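Local coordinates for isochorismatase family protein (Enterococcus faecalis, PDB 2A67), which is of unknown function but probably acts as a hydrolase of the isochorismatase type, at residues D[8-13]-D[79-84]; D[14-19]-D[107-112]; D[46-51]-D[90-95]; D[120-123]-D[128-131]. All coordinates share one frame; numbering follows the deposited sequence.

Interaction 1. Residues D[8-13]-D[79-84]; sequences LLIDFQ and IRKTHA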
loop_
_atom_site.group_PDB
_atom_site.type_symbol
_atom_site.label_atom_id
_atom_site.label_comp_id
_atom_site.label_asym_id
_atom_site.label_seq_id
_atom_site.Cartn_x
_atom_site.Cartn_y
_atom_site.Cartn_z
ATOM N N LEU D 8 14.664 2.185 8.795
ATOM C CA LEU D 8 13.903 0.975 8.806
ATOM C C LEU D 8 14.275 0.148 7.563
ATOM O O LEU D 8 13.956 0.550 6.427
ATOM C CB LEU D 8 12.401 1.297 8.867
ATOM C CG LEU D 8 11.434 0.074 8.958
ATOM C CD1 LEU D 8 11.673 -0.634 10.313
ATOM C CD2 LEU D 8 9.992 0.580 8.831
ATOM N N LEU D 9 14.939 -1.000 7.783
ATOM C CA LEU D 9 15.586 -1.747 6.700
ATOM C C LEU D 9 14.892 -3.096 6.539
ATOM O O LEU D 9 15.036 -3.954 7.397
ATOM C CB LEU D 9 17.089 -1.936 6.988
ATOM C CG LEU D 9 17.918 -0.624 7.180
ATOM C CD1 LEU D 9 19.325 -0.966 7.504
ATOM C CD2 LEU D 9 17.829 0.246 5.938
ATOM N N ILE D 10 14.149 -3.253 5.444
ATOM C CA ILE D 10 13.146 -4.298 5.342
ATOM C C ILE D 10 13.638 -5.516 4.533
ATOM O O ILE D 10 13.988 -5.439 3.339
ATOM C CB ILE D 10 11.798 -3.756 4.777
ATOM C CG1 ILE D 10 11.237 -2.633 5.661
ATOM C CG2 ILE D 10 10.759 -4.959 4.581
ATOM C CD1 ILE D 10 10.198 -1.787 4.931
ATOM N N ASP D 11 13.659 -6.646 5.220
ATOM C CA ASP D 11 13.836 -7.984 4.600
ATOM C C ASP D 11 15.070 -8.115 3.740
ATOM O O ASP D 11 15.021 -8.744 2.676
ATOM C CB ASP D 11 12.607 -8.384 3.746
ATOM C CG ASP D 11 11.325 -8.596 4.561
ATOM O OD1 ASP D 11 11.322 -8.518 5.797
ATOM O OD2 ASP D 11 10.272 -8.852 3.948
ATOM N N PHE D 12 16.179 -7.550 4.181
ATOM C CA PHE D 12 17.463 -7.732 3.534
ATOM C C PHE D 12 18.106 -9.049 3.970
ATOM O O PHE D 12 19.162 -9.058 4.634
ATOM C CB PHE D 12 18.410 -6.590 3.895
ATOM C CG PHE D 12 18.171 -5.336 3.132
ATOM C CD1 PHE D 12 18.178 -5.342 1.724
ATOM C CD2 PHE D 12 17.982 -4.133 3.805
ATOM C CE1 PHE D 12 18.005 -4.125 1.011
ATOM C CE2 PHE D 12 17.800 -2.911 3.094
ATOM C CZ PHE D 12 17.818 -2.916 1.718
ATOM N N GLN D 13 17.492 -10.152 3.543
ATOM C CA GLN D 13 17.873 -11.512 3.960
ATOM C C GLN D 13 18.357 -12.384 2.768
ATOM O O GLN D 13 17.832 -12.276 1.648
ATOM C CB GLN D 13 16.672 -12.168 4.640
ATOM C CG GLN D 13 16.057 -11.326 5.829
ATOM C CD GLN D 13 14.679 -11.796 6.165
ATOM O OE1 GLN D 13 13.701 -11.208 5.747
ATOM N NE2 GLN D 13 14.587 -12.887 6.918
ATOM N N ILE D 79 13.045 -6.693 14.161
ATOM C CA ILE D 79 11.630 -7.004 14.210
ATOM C C ILE D 79 11.380 -8.280 13.409
ATOM O O ILE D 79 11.830 -8.354 12.278
ATOM C CB ILE D 79 10.821 -5.855 13.580
ATOM C CG1 ILE D 79 11.060 -4.557 14.397
ATOM C CG2 ILE D 79 9.310 -6.161 13.526
ATOM C CD1 ILE D 79 10.314 -4.562 15.701
ATOM N N ARG D 80 10.632 -9.220 13.974
ATOM C CA ARG D 80 10.189 -10.430 13.256
ATOM C C ARG D 80 8.834 -10.136 12.622
ATOM O O ARG D 80 7.931 -9.693 13.331
ATOM C CB ARG D 80 9.935 -11.604 14.254
ATOM C CG ARG D 80 11.167 -12.013 15.049
ATOM C CD ARG D 80 10.874 -13.059 16.079
ATOM N NE ARG D 80 10.287 -14.284 15.535
ATOM C CZ ARG D 80 9.988 -15.313 16.295
ATOM N NH1 ARG D 80 10.219 -15.208 17.592
ATOM N NH2 ARG D 80 9.444 -16.441 15.779
ATOM N N LYS D 81 8.675 -10.432 11.339
ATOM C CA LYS D 81 7.345 -10.344 10.701
ATOM C C LYS D 81 7.035 -11.613 9.901
ATOM O O LYS D 81 7.930 -12.318 9.460
ATOM C CB LYS D 81 7.228 -9.109 9.810
ATOM C CG LYS D 81 7.910 -9.207 8.457
ATOM C CD LYS D 81 7.673 -7.897 7.672
ATOM C CE LYS D 81 8.358 -7.866 6.357
ATOM N NZ LYS D 81 7.673 -8.814 5.397
ATOM N N THR D 82 5.743 -11.853 9.724
ATOM C CA THR D 82 5.240 -12.946 8.933
ATOM C C THR D 82 4.444 -12.507 7.656
ATOM O O THR D 82 4.249 -13.340 6.745
ATOM C CB THR D 82 4.416 -13.863 9.839
ATOM O OG1 THR D 82 3.299 -13.140 10.354
ATOM C CG2 THR D 82 5.256 -14.317 11.034
ATOM N N HIS D 83 4.026 -11.218 7.577
ATOM C CA HIS D 83 3.357 -10.611 6.383
ATOM C C HIS D 83 4.212 -9.554 5.611
ATOM O O HIS D 83 5.220 -9.058 6.151
ATOM C CB HIS D 83 2.020 -9.966 6.788
ATOM C CG HIS D 83 1.267 -9.360 5.637
ATOM N ND1 HIS D 83 0.375 -10.091 4.855
ATOM C CD2 HIS D 83 1.284 -8.111 5.119
ATOM C CE1 HIS D 83 -0.106 -9.308 3.901
ATOM N NE2 HIS D 83 0.437 -8.105 4.040
ATOM N N ALA D 84 3.847 -9.184 4.364
ATOM C CA ALA D 84 4.549 -8.036 3.644
ATOM C C ALA D 84 4.634 -6.776 4.530
ATOM O O ALA D 84 5.713 -6.077 4.590
ATOM C CB ALA D 84 3.837 -7.657 2.281
#
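The salt bridge between Asp11 and Lys81 has the place and composition of the acid-lysine pair in the Asp-Lys-Cys catalytic triad of isochorismatase-like hydrolases, a role that is inferred here from the family. Asp11 follows the last residue of strand 5-10, in a left-handed backbone conformation that turns the chain off the sheet, and Lys81 ends strand 77-81. The carboxylate and the lysine arm extend to meet each other across the gap. Lys81 NZ gives a hydrogen bond of 3.0 Å to Asp11 OD2, which receives it on its syn lone pair, the side facing OD1. The last carbon of the lysine lies close to both oxygens, with Lys81 CE 3.1 Å from Asp11 OD1, and so lies across the mouth of the carboxylate. A nearly straight chain spans the gap until chi4 (71°) bends NZ aside. There it finds a second acceptor, His83 O, at 2.6 Å, reached from above the carbonyl plane, and a weak third one in Ala84 O. An aspartate, short and stiff, and a lysine, long and jointed, thus share a gap in which Asp11 CA and Lys81 CA are 9.2 Å apart. Ile10 adds an apolar touch, its CG2 4.2 Å from Lys81 CE and its side chain roughly perpendicular to the lysine; its branched shape suits a buried strand. Strand 47-52 runs between the two strands in the parallel sheet, and its Val50 packs on Lys81. On helix 111-125, Cys114 touches Ile10, Asp11 and Lys81 and is probably the triad cysteine, as in relatives.

Interaction 2. Residues D[14-19]-D[107-112]; sequences KGIESP and AGVQTE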
loop_
_atom_site.group_PDB
_atom_site.type_symbol
_atom_site.label_atom_id
_atom_site.label_comp_id
_atom_site.label_asym_id
_atom_site.label_seq_id
_atom_site.Cartn_x
_atom_site.Cartn_y
_atom_site.Cartn_z
ATOM N N LYS D 14 19.353 -13.238 3.043
ATOM C CA LYS D 14 20.037 -14.039 2.015
ATOM C C LYS D 14 19.068 -14.778 1.088
ATOM O O LYS D 14 19.209 -14.719 -0.136
ATOM C CB LYS D 14 20.998 -15.025 2.668
ATOM C CG LYS D 14 21.960 -14.381 3.655
ATOM C CD LYS D 14 22.917 -15.444 4.185
ATOM C CE LYS D 14 23.301 -15.222 5.628
ATOM N NZ LYS D 14 23.482 -16.605 6.262
ATOM N N GLY D 15 18.046 -15.394 1.670
ATOM C CA GLY D 15 17.136 -16.247 0.905
ATOM C C GLY D 15 16.026 -15.593 0.102
ATOM O O GLY D 15 15.085 -16.272 -0.292
ATOM N N ILE D 16 16.118 -14.289 -0.179
ATOM C CA ILE D 16 15.082 -13.647 -1.024
ATOM C C ILE D 16 15.064 -13.777 -2.597
ATOM O O ILE D 16 13.972 -13.932 -3.142
ATOM C CB ILE D 16 14.772 -12.159 -0.601
ATOM C CG1 ILE D 16 13.812 -12.114 0.588
ATOM C CG2 ILE D 16 13.991 -11.412 -1.686
ATOM C CD1 ILE D 16 14.369 -11.605 1.830
ATOM N N GLU D 17 16.135 -13.766 -3.393
ATOM C CA GLU D 17 17.404 -14.505 -3.425
ATOM C C GLU D 17 17.546 -16.043 -3.487
ATOM O O GLU D 17 17.841 -16.715 -2.504
ATOM C CB GLU D 17 18.615 -13.714 -2.999
ATOM C CG GLU D 17 18.753 -12.613 -4.006
ATOM C CD GLU D 17 20.154 -12.152 -4.250
ATOM O OE1 GLU D 17 21.065 -12.514 -3.455
ATOM O OE2 GLU D 17 20.324 -11.409 -5.255
ATOM N N SER D 18 17.336 -16.548 -4.704
ATOM C CA SER D 18 17.666 -17.908 -5.121
ATOM C C SER D 18 18.706 -17.843 -6.269
ATOM O O SER D 18 18.924 -16.766 -6.855
ATOM C CB SER D 18 16.387 -18.613 -5.604
ATOM O OG SER D 18 16.140 -18.346 -6.984
ATOM N N PRO D 19 19.366 -18.980 -6.595
ATOM C CA PRO D 19 20.203 -19.048 -7.808
ATOM C C PRO D 19 19.564 -18.503 -9.106
ATOM O O PRO D 19 20.228 -17.764 -9.846
ATOM C CB PRO D 19 20.511 -20.550 -7.947
ATOM C CG PRO D 19 19.602 -21.251 -6.923
ATOM C CD PRO D 19 19.431 -20.245 -5.840
ATOM N N ALA D 107 14.038 1.479 3.565
ATOM C CA ALA D 107 14.736 0.814 2.462
ATOM C C ALA D 107 14.391 -0.685 2.573
ATOM O O ALA D 107 13.947 -1.142 3.641
ATOM C CB ALA D 107 16.271 1.041 2.588
ATOM N N GLY D 108 14.498 -1.404 1.463
ATOM C CA GLY D 108 14.495 -2.890 1.541
ATOM C C GLY D 108 14.002 -3.513 0.280
ATOM O O GLY D 108 14.021 -2.893 -0.775
ATOM N N VAL D 109 13.522 -4.754 0.422
ATOM C CA VAL D 109 13.035 -5.598 -0.666
ATOM C C VAL D 109 11.819 -6.356 -0.110
ATOM O O VAL D 109 11.699 -6.488 1.114
ATOM C CB VAL D 109 14.141 -6.640 -1.120
ATOM C CG1 VAL D 109 15.465 -5.906 -1.531
ATOM C CG2 VAL D 109 14.447 -7.599 0.036
ATOM N N GLN D 110 10.888 -6.779 -0.966
ATOM C CA GLN D 110 10.869 -6.386 -2.378
ATOM C C GLN D 110 10.057 -5.101 -2.515
ATOM O O GLN D 110 9.070 -4.934 -1.824
ATOM C CB GLN D 110 10.214 -7.484 -3.258
ATOM C CG GLN D 110 11.163 -8.663 -3.513
ATOM C CD GLN D 110 10.443 -9.810 -4.176
ATOM O OE1 GLN D 110 10.104 -9.768 -5.360
ATOM N NE2 GLN D 110 10.161 -10.818 -3.397
ATOM N N THR D 111 10.442 -4.266 -3.478
ATOM C CA THR D 111 9.784 -2.962 -3.793
ATOM C C THR D 111 8.267 -2.978 -3.709
ATOM O O THR D 111 7.656 -2.176 -2.992
ATOM C CB THR D 111 10.136 -2.555 -5.247
ATOM O OG1 THR D 111 11.563 -2.518 -5.377
ATOM C CG2 THR D 111 9.481 -1.201 -5.686
ATOM N N GLU D 112 7.655 -3.851 -4.511
ATOM C CA GLU D 112 6.215 -3.796 -4.681
ATOM C C GLU D 112 5.433 -4.558 -3.605
ATOM O O GLU D 112 4.228 -4.413 -3.511
ATOM C CB GLU D 112 5.816 -4.291 -6.074
ATOM C CG GLU D 112 5.858 -5.842 -6.239
ATOM C CD GLU D 112 7.225 -6.384 -6.689
ATOM O OE1 GLU D 112 8.272 -5.943 -6.175
ATOM O OE2 GLU D 112 7.250 -7.281 -7.564
#
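Ile16 meets Val109 and Gln110 almost wholly through apolar surface, and no hydrogen bond joins the two segments. Methyl packing comes first. Val109 CG2 lies 4.2 Å from Ile16 CG2, one branch methyl against another. The valine methyl occupies the slot between its own backbone N and carbonyl carbon, since CG1 stands anti to the carbonyl carbon (chi1 -56°). The branched isoleucine offers a methyl close to its backbone, and the compact valine fills a buried position just before the cis peptide.

A second kind of contact sets an apolar group against an amide side chain. Ile16 CG2 also lies 4.2 Å from Gln110 NE2 and 4.3 Å from Gln110 CG, so it packs along the glutamine stem as far as its nitrogen. Extended chi2 (171°) carries the amide out to this meeting, while Gln110 OE1 makes a weak hydrogen bond to Thr138 OG1.

The backbone contributes by its shape. The peptide bond between Val109 and Gln110 is cis, and it turns the chain sharply between strand and helix, with Gln110 at the N-cap position. A non-proline cis peptide just ahead of the helix that carries Cys114, probably the nucleophile as in relatives, is a recurrent feature of isochorismatase-like hydrolases.

Residues 14-19 belong to the loop running from strand 5-10 to helix 26-42, and they approach the junction where strand 103-109 passes into helix 111-125; Val109 also touches Ser137 of strand 128-137.

Interaction 3. Residues D[46-51]-D[90-95]; sequences PIIFVQ and TNLNDL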
loop_
_atom_site.group_PDB
_atom_site.type_symbol
_atom_site.label_atom_id
_atom_site.label_comp_id
_atom_site.label_asym_id
_atom_site.label_seq_id
_atom_site.Cartn_x
_atom_site.Cartn_y
_atom_site.Cartn_z
ATOM N N PRO D 46 18.404 5.342 15.946
ATOM C CA PRO D 46 18.017 3.908 15.892
ATOM C C PRO D 46 17.998 3.309 14.467
ATOM O O PRO D 46 17.515 3.941 13.532
ATOM C CB PRO D 46 16.613 3.895 16.497
ATOM C CG PRO D 46 16.317 5.240 17.036
ATOM C CD PRO D 46 17.312 6.221 16.449
ATOM N N ILE D 47 18.499 2.080 14.325
ATOM C CA ILE D 47 18.507 1.365 13.071
ATOM C C ILE D 47 17.734 0.052 13.369
ATOM O O ILE D 47 18.028 -0.637 14.352
ATOM C CB ILE D 47 19.920 0.981 12.570
ATOM C CG1 ILE D 47 20.814 2.259 12.404
ATOM C CG2 ILE D 47 19.766 0.016 11.300
ATOM C CD1 ILE D 47 22.298 1.971 12.296
ATOM N N ILE D 48 16.714 -0.210 12.569
ATOM C CA ILE D 48 15.764 -1.326 12.814
ATOM C C ILE D 48 15.743 -2.206 11.583
ATOM O O ILE D 48 15.343 -1.762 10.494
ATOM C CB ILE D 48 14.359 -0.827 13.091
ATOM C CG1 ILE D 48 14.354 0.191 14.239
ATOM C CG2 ILE D 48 13.373 -2.027 13.427
ATOM C CD1 ILE D 48 13.123 1.131 14.278
ATOM N N PHE D 49 16.166 -3.468 11.739
ATOM C CA PHE D 49 16.104 -4.423 10.656
ATOM C C PHE D 49 14.820 -5.237 10.795
ATOM O O PHE D 49 14.505 -5.742 11.888
ATOM C CB PHE D 49 17.280 -5.396 10.727
ATOM C CG PHE D 49 18.595 -4.793 10.369
ATOM C CD1 PHE D 49 19.435 -4.286 11.367
ATOM C CD2 PHE D 49 19.007 -4.730 9.051
ATOM C CE1 PHE D 49 20.639 -3.753 11.053
ATOM C CE2 PHE D 49 20.249 -4.177 8.734
ATOM C CZ PHE D 49 21.048 -3.695 9.738
ATOM N N VAL D 50 14.083 -5.371 9.702
ATOM C CA VAL D 50 12.888 -6.252 9.682
ATOM C C VAL D 50 13.261 -7.538 8.926
ATOM O O VAL D 50 13.859 -7.492 7.855
ATOM C CB VAL D 50 11.645 -5.540 9.067
ATOM C CG1 VAL D 50 10.447 -6.502 9.032
ATOM C CG2 VAL D 50 11.304 -4.239 9.930
ATOM N N GLN D 51 12.977 -8.676 9.542
ATOM C CA GLN D 51 13.223 -9.971 8.923
ATOM C C GLN D 51 11.926 -10.762 8.864
ATOM O O GLN D 51 11.197 -10.898 9.864
ATOM C CB GLN D 51 14.279 -10.740 9.710
ATOM C CG GLN D 51 15.670 -10.113 9.607
ATOM C CD GLN D 51 16.652 -10.738 10.544
ATOM O OE1 GLN D 51 16.816 -10.284 11.672
ATOM N NE2 GLN D 51 17.302 -11.820 10.104
ATOM N N THR D 90 3.140 -7.411 14.459
ATOM C CA THR D 90 4.507 -7.300 14.987
ATOM C C THR D 90 4.598 -6.319 16.169
ATOM O O THR D 90 3.603 -5.680 16.562
ATOM C CB THR D 90 5.469 -6.768 13.917
ATOM O OG1 THR D 90 5.168 -5.374 13.686
ATOM C CG2 THR D 90 5.316 -7.529 12.648
ATOM N N ASN D 91 5.816 -6.238 16.707
ATOM C CA ASN D 91 6.171 -5.311 17.754
ATOM C C ASN D 91 6.723 -3.978 17.183
ATOM O O ASN D 91 7.309 -3.202 17.916
ATOM C CB ASN D 91 7.211 -5.959 18.687
ATOM C CG ASN D 91 6.653 -7.146 19.474
ATOM O OD1 ASN D 91 5.443 -7.269 19.673
ATOM N ND2 ASN D 91 7.539 -8.019 19.934
ATOM N N LEU D 92 6.544 -3.729 15.881
ATOM C CA LEU D 92 7.087 -2.482 15.248
ATOM C C LEU D 92 6.537 -1.181 15.838
ATOM O O LEU D 92 7.313 -0.294 16.236
ATOM C CB LEU D 92 6.996 -2.492 13.724
ATOM C CG LEU D 92 7.733 -1.289 13.030
ATOM C CD1 LEU D 92 9.137 -1.072 13.635
ATOM C CD2 LEU D 92 7.767 -1.495 11.503
ATOM N N ASN D 93 5.213 -1.055 15.920
ATOM C CA ASN D 93 4.615 0.172 16.402
ATOM C C ASN D 93 5.037 0.426 17.863
ATOM O O ASN D 93 5.428 1.569 18.243
ATOM C CB ASN D 93 3.118 0.087 16.216
ATOM C CG ASN D 93 2.473 1.412 16.175
ATOM O OD1 ASN D 93 1.666 1.738 17.061
ATOM N ND2 ASN D 93 2.826 2.227 15.175
ATOM N N ASP D 94 5.061 -0.648 18.665
ATOM C CA ASP D 94 5.500 -0.529 20.074
ATOM C C ASP D 94 6.931 -0.063 20.256
ATOM O O ASP D 94 7.210 0.699 21.150
ATOM C CB ASP D 94 5.319 -1.839 20.855
ATOM C CG ASP D 94 3.871 -2.092 21.247
ATOM O OD1 ASP D 94 3.022 -1.211 20.991
ATOM O OD2 ASP D 94 3.588 -3.181 21.790
ATOM N N LEU D 95 7.827 -0.602 19.457
ATOM C CA LEU D 95 9.218 -0.243 19.502
ATOM C C LEU D 95 9.366 1.263 19.119
ATOM O O LEU D 95 9.990 2.043 19.858
ATOM C CB LEU D 95 9.998 -1.149 18.526
ATOM C CG LEU D 95 11.453 -0.654 18.330
ATOM C CD1 LEU D 95 12.225 -0.786 19.646
ATOM C CD2 LEU D 95 12.157 -1.347 17.214
#
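Thr90 OG1 is held by two partners at the start of the helix whose leucines, Leu92 and Leu95, meet Ile48. It accepts a hydrogen bond of 3.1 Å from Leu92 N, with an N-H...O angle of 163°, and gives its own proton to the carbonyl oxygen of Ala86. The first of these bonds makes an ST turn, a task for which a threonine hydroxyl close to its own backbone is well suited. The bond from Leu95 N to Asn91 O then begins the helix proper.

With the helix start so fixed, Leu92 and Leu95, three residues apart, point to the same side, toward the sheet. The ends of Leu95 and Ile48 meet tip to tip. A single methyl, Leu95 CD2, sits over the fork of the isoleucine and is 4.0 Å from Ile48 CD1, with Ile48 CG1 and CG2 about as near. A chi1 of 170° sets the leucine's CG beside its carbonyl carbon and lets CD2 reach Ile48. The isoleucine's second branch serves the other leucine as well: Ile48 CG2 is 4.3 Å from Leu92 CD1. Val50, two residues farther along the strand and on the same face, comes only loosely near, its CG2 4.7 Å from Leu92 CD2. The isoleucine's branches and the leucine methyls here form part of the apolar layer between helix and sheet in this alpha/beta fold.

Helix 92-98 therefore packs against strand 47-52, an inner strand of the sheet, with Ile79 of strand 77-81 and Leu8 of strand 5-10 touching Ile48 from its two neighbours.

Interaction 4. Residues D[120-123]-D[128-131]; sequences RMAH and TCLM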
loop_
_atom_site.group_PDB
_atom_site.type_symbol
_atom_site.label_atom_id
_atom_site.label_comp_id
_atom_site.label_asym_id
_atom_site.label_seq_id
_atom_site.Cartn_x
_atom_site.Cartn_y
_atom_site.Cartn_z
ATOM N N ARG D 120 2.991 2.632 2.815
ATOM C CA ARG D 120 1.553 3.002 2.865
ATOM C C ARG D 120 1.004 2.862 4.261
ATOM O O ARG D 120 0.300 3.758 4.732
ATOM C CB ARG D 120 0.714 2.185 1.869
ATOM C CG ARG D 120 1.259 2.354 0.440
ATOM C CD ARG D 120 0.208 2.132 -0.608
ATOM N NE ARG D 120 0.857 1.714 -1.874
ATOM C CZ ARG D 120 0.434 2.048 -3.094
ATOM N NH1 ARG D 120 -0.650 2.827 -3.274
ATOM N NH2 ARG D 120 1.097 1.591 -4.159
HETATM N N MSE D 121 1.386 1.788 4.950
HETATM C CA MSE D 121 0.990 1.632 6.359
HETATM C C MSE D 121 1.586 2.715 7.306
HETATM O O MSE D 121 0.877 3.269 8.129
HETATM C CB MSE D 121 1.348 0.206 6.838
HETATM C CG MSE D 121 0.806 -0.126 8.191
HETATM SE SE MSE D 121 -1.184 -0.441 8.240
HETATM C CE MSE D 121 -1.450 -0.752 6.725
ATOM N N ALA D 122 2.891 2.909 7.243
ATOM C CA ALA D 122 3.569 3.819 8.114
ATOM C C ALA D 122 2.963 5.211 7.861
ATOM O O ALA D 122 2.683 5.894 8.809
ATOM C CB ALA D 122 5.044 3.832 7.780
ATOM N N HIS D 123 2.766 5.606 6.607
ATOM C CA HIS D 123 2.188 6.949 6.328
ATOM C C HIS D 123 0.781 7.005 6.975
ATOM O O HIS D 123 0.336 7.989 7.635
ATOM C CB HIS D 123 2.047 7.157 4.814
ATOM C CG HIS D 123 1.224 8.372 4.484
ATOM N ND1 HIS D 123 -0.164 8.361 4.435
ATOM C CD2 HIS D 123 1.600 9.664 4.324
ATOM C CE1 HIS D 123 -0.594 9.595 4.187
ATOM N NE2 HIS D 123 0.455 10.401 4.133
ATOM N N THR D 128 6.103 10.159 9.604
ATOM C CA THR D 128 6.742 10.904 8.523
ATOM C C THR D 128 7.738 10.003 7.794
ATOM O O THR D 128 8.662 9.490 8.413
ATOM C CB THR D 128 7.394 12.250 9.086
ATOM O OG1 THR D 128 6.342 13.020 9.685
ATOM C CG2 THR D 128 8.106 13.024 7.966
ATOM N N CYS D 129 7.538 9.764 6.496
ATOM C CA CYS D 129 8.387 8.777 5.814
ATOM C C CYS D 129 9.351 9.469 4.873
ATOM O O CYS D 129 8.987 10.493 4.250
ATOM C CB CYS D 129 7.535 7.753 5.060
ATOM S SG CYS D 129 6.495 6.864 6.251
ATOM N N LEU D 130 10.565 8.903 4.816
ATOM C CA LEU D 130 11.689 9.380 3.989
ATOM C C LEU D 130 12.298 8.189 3.258
ATOM O O LEU D 130 12.172 7.086 3.711
ATOM C CB LEU D 130 12.786 9.975 4.877
ATOM C CG LEU D 130 12.329 11.114 5.822
ATOM C CD1 LEU D 130 13.478 11.416 6.756
ATOM C CD2 LEU D 130 11.828 12.355 5.084
HETATM N N MSE D 131 12.976 8.431 2.151
HETATM C CA MSE D 131 13.698 7.388 1.464
HETATM C C MSE D 131 14.947 7.919 0.748
HETATM O O MSE D 131 14.896 8.943 0.084
HETATM C CB MSE D 131 12.795 6.765 0.417
HETATM C CG MSE D 131 13.450 5.608 -0.297
HETATM SE SE MSE D 131 12.111 4.545 -1.306
HETATM C CE MSE D 131 11.675 3.180 0.035
#
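Ala122 and His123 are the residues of helix 111-125 that meet Cys129 of the strand, while the two before them face another way. Arg120 points away from the strand and forms salt bridges through NE with Asp116 of its own chain and Asp116 of the second subunit, a placement that suits a long charged side chain at a subunit interface. Met121, present as selenomethionine, follows and packs on Arg120 of the second subunit.

Ala122 is on the side of the helix that faces the sheet. Ala122 CB stands 3.7 Å from Cys129 SG, a snug apolar contact, and the sulfur also lies 4.2 Å from Ala122 C, so it rests against the backbone as well as the methyl. A small side chain here lets the helix come close to the strand. The sulfur reaches it because SG is anti to the carbonyl carbon of Cys129, beside the backbone N (chi1 -61°). Helix and strand belong to a beta-alpha-beta unit, strand 103-109, helix 111-125 and strand 128-137, and this contact seals the end of it where the chain turns back into the sheet. The flanking strand takes part too, since its Leu104 touches Ala122 and its Ile106 touches Cys129.

His123 completes the helix side. Its backbone N is 4.0 Å from Cys129 SG, a packing distance, and His123 CB is 4.7 Å from the same sulfur. The imidazole is directed to the subunit interface, where it stacks on His83 of the second subunit and meets Phe161 of its own chain edge-to-face.

Overall arrangement
All four interactions draw on one parallel sheet. Interaction 1 lies between interactions 2 and 3, whose centres are 10 and 9 Å from its own. Strand 5-10 joins them, with Ile10 N probably hydrogen-bonded to Ala107 O at 2.8 Å and Asp11 N to Val50 O at 2.8 Å. Interaction 1 probably supplies two members of the active site at the strand ends, with Cys114 of helix 111-125 beside it and the cis-peptide junction of interaction 2 close by. Interactions 2 and 4 share that helix but have centres about 20 Å apart, on opposite sides of the chain's centre. Interactions 1 and 4 do not touch within the chain, yet they come together across the dimer, His83 of one subunit meeting His123 of the other.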